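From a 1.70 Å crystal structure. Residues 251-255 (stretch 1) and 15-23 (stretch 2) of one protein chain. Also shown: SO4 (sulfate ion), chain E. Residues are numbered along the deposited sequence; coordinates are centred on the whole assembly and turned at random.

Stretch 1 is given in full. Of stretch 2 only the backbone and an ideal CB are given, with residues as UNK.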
# COMPACT_ATOMS: atom_id res chain seq x y z
N GLY A 251 -0.22 9.44 2.68
CA GLY A 251 -1.15 9.38 3.81
C GLY A 251 -2.15 10.52 3.89
O GLY A 251 -2.82 10.68 4.91
N SER A 252 -2.28 11.29 2.81
CA SER A 252 -3.15 12.47 2.83
C SER A 252 -4.41 12.30 1.97
O SER A 252 -4.85 13.23 1.30
CB SER A 252 -2.34 13.71 2.45
OG SER A 252 -1.88 13.66 1.10
N GLY A 253 -5.01 11.11 2.00
CA GLY A 253 -6.24 10.86 1.25
C GLY A 253 -7.46 11.64 1.73
O GLY A 253 -8.40 11.84 0.96
N SER A 254 -7.47 12.04 3.00
CA SER A 254 -8.58 12.83 3.56
C SER A 254 -8.16 14.01 4.45
O SER A 254 -8.96 14.92 4.68
CB SER A 254 -9.52 11.95 4.38
OG SER A 254 -8.89 11.43 5.54
N MET A 255 -6.93 13.98 4.97
CA MET A 255 -6.46 14.95 5.96
C MET A 255 -5.05 15.37 5.64
O MET A 255 -4.29 14.63 5.02
CB MET A 255 -6.41 14.34 7.36
CG MET A 255 -7.70 13.79 7.89
SD MET A 255 -7.43 12.99 9.48
CE MET A 255 -6.50 11.52 9.00
N UNK A 15 -15.00 11.80 6.79
CA UNK A 15 -15.88 12.74 6.09
C UNK A 15 -15.34 14.17 6.25
O UNK A 15 -15.63 14.85 7.23
CB UNK A 15 -17.31 12.64 6.62
N UNK A 16 -14.53 14.59 5.28
CA UNK A 16 -13.98 15.94 5.23
C UNK A 16 -14.20 16.49 3.83
O UNK A 16 -14.38 15.73 2.88
CB UNK A 16 -12.50 15.95 5.60
N UNK A 17 -14.18 17.81 3.68
CA UNK A 17 -14.27 18.41 2.35
C UNK A 17 -13.09 17.93 1.49
O UNK A 17 -13.25 17.70 0.29
CB UNK A 17 -14.29 19.94 2.44
N UNK A 18 -11.92 17.77 2.11
CA UNK A 18 -10.75 17.24 1.43
C UNK A 18 -10.97 15.86 0.83
O UNK A 18 -10.56 15.61 -0.30
CB UNK A 18 -9.57 17.19 2.40
N UNK A 19 -11.61 14.97 1.58
CA UNK A 19 -11.85 13.61 1.08
C UNK A 19 -12.64 13.64 -0.23
O UNK A 19 -12.31 12.92 -1.18
CB UNK A 19 -12.60 12.78 2.13
N UNK A 20 -13.67 14.47 -0.27
CA UNK A 20 -14.60 14.53 -1.39
C UNK A 20 -13.95 15.19 -2.61
O UNK A 20 -14.11 14.71 -3.74
CB UNK A 20 -15.86 15.29 -0.99
N UNK A 21 -13.21 16.27 -2.38
CA UNK A 21 -12.46 16.93 -3.45
C UNK A 21 -11.41 15.98 -4.01
O UNK A 21 -11.26 15.86 -5.22
CB UNK A 21 -11.80 18.21 -2.94
N UNK A 22 -10.70 15.29 -3.12
CA UNK A 22 -9.67 14.34 -3.53
C UNK A 22 -10.26 13.19 -4.37
O UNK A 22 -9.68 12.79 -5.37
CB UNK A 22 -8.96 13.78 -2.30
N UNK A 23 -11.43 12.70 -3.96
CA UNK A 23 -12.12 11.61 -4.66
C UNK A 23 -12.45 11.98 -6.11
O UNK A 23 -12.36 11.14 -7.01
CB UNK A 23 -13.40 11.24 -3.92
S SO4 E . -13.39 19.98 6.89
O1 SO4 E . -14.27 19.29 5.96
O2 SO4 E . -12.95 19.04 7.93
O3 SO4 E . -12.22 20.50 6.18
O4 SO4 E . -14.11 21.09 7.52

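Position 15 precedes the helix in an extended conformation, with its CA-to-CB bond directed away from stretch 1 and nothing of that stretch within 5.5 Å of the ideal CB. The visible atoms therefore set few limits, and a polar or charged side chain would do as well as most. The residue is D15, whose chi1 is t and whose carboxylate stays clear of the contact.

Position 16 is far more constrained. Its phi/psi of -132/159 is extended, while the next residues turn into a helix, so this is the N-cap, where a short side chain can accept a hydrogen bond from an otherwise unpaired amide of the first turn. Serine, threonine, aspartate and asparagine are the usual choices. The CB also points toward stretch 1, and the ideal CB lies 3.8 Å from S254 O, a backbone acceptor. A group able to accept from the helix and donate to this carbonyl is wanted, which favours a hydroxyl over a carboxylate. The residue is T16, with chi1 p. Its OG1 accepts from the backbone N of position 19 at 2.9 Å, the capping bond, and donates to S254 O at 2.8 Å, so one atom both caps the helix and ties it to stretch 1.

At position 17 the CB points away, into space that stretch 1 leaves open. A sulfate, probably from the crystallisation liquor, sits at the helix start, and a positive side chain would be compatible with it. K17 is found here, but the hydrogen bond comes from its backbone: K17 N donates to sulfate O1 at 2.7 Å. The side chain extends past the anion, with NZ well beyond bonding distance.

Position 18 has ordinary helical angles, so the backbone does not demand glycine. The direction of its CB does make a case for it: an ideal CB would lie only 3.3 Å from S254 O, a tight fit. Glycine suits best, and alanine would already be crowded. G18 leaves that carbonyl room, with CA 4.4 Å from S254 O.

Position 19 points sideways, its ideal CB 3.9 Å from S254 CB. A side chain that packs through its first carbons and then turns aside would suit, whether aliphatic or long and polar. Q19 does this: its CB meets S254 CB at 3.9 Å, and its amide end leads away. A water bridges the backbones, donating to Q19 O at 3.0 Å and to G253 O at 2.9 Å.

Positions 20 and 21 have no stretch 1 atom near their ideal CB, and many helix-compatible residues would serve. They are I20, which points away, and L21.

Position 22 again points toward stretch 1, its ideal CB 3.8 Å from G253 O. A short donor is called for; asparagine or serine could be considered. N22, with chi1 t, sends ND2 to G253 O at 3.1 Å.

Position 23 points sideways without reaching stretch 1; small or larger helix formers would be tolerated, and it is A23.

Stretch 2, residues 15-23: DTKGQILNA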
# COMPACT_ATOMS: atom_id res chain seq x y z
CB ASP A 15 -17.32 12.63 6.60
CG ASP A 15 -18.29 13.55 5.87
OD1 ASP A 15 -18.01 13.93 4.71
OD2 ASP A 15 -19.33 13.89 6.46
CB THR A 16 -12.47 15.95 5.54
OG1 THR A 16 -11.74 15.29 4.48
CG2 THR A 16 -12.17 15.25 6.86
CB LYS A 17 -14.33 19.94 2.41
CG LYS A 17 -13.08 20.63 2.95
CD LYS A 17 -13.22 22.16 2.91
CE LYS A 17 -11.88 22.86 3.14
NZ LYS A 17 -11.91 24.29 2.75
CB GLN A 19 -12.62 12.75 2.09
CG GLN A 19 -12.70 11.27 1.68
CD GLN A 19 -13.93 10.52 2.20
OE1 GLN A 19 -14.97 11.12 2.49
NE2 GLN A 19 -13.82 9.20 2.27
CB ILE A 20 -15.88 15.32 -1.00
CG1 ILE A 20 -16.58 14.68 0.20
CG2 ILE A 20 -16.85 15.40 -2.18
CD1 ILE A 20 -16.97 13.23 0.00
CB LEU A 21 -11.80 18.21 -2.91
CG LEU A 21 -11.03 19.09 -3.91
CD1 LEU A 21 -11.93 19.51 -5.07
CD2 LEU A 21 -10.45 20.32 -3.20
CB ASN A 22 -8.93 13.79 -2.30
CG ASN A 22 -7.54 13.29 -2.62
OD1 ASN A 22 -6.88 13.79 -3.52
ND2 ASN A 22 -7.08 12.30 -1.86
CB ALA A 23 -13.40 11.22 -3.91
O HOH W 1 -10.28 10.77 -0.91
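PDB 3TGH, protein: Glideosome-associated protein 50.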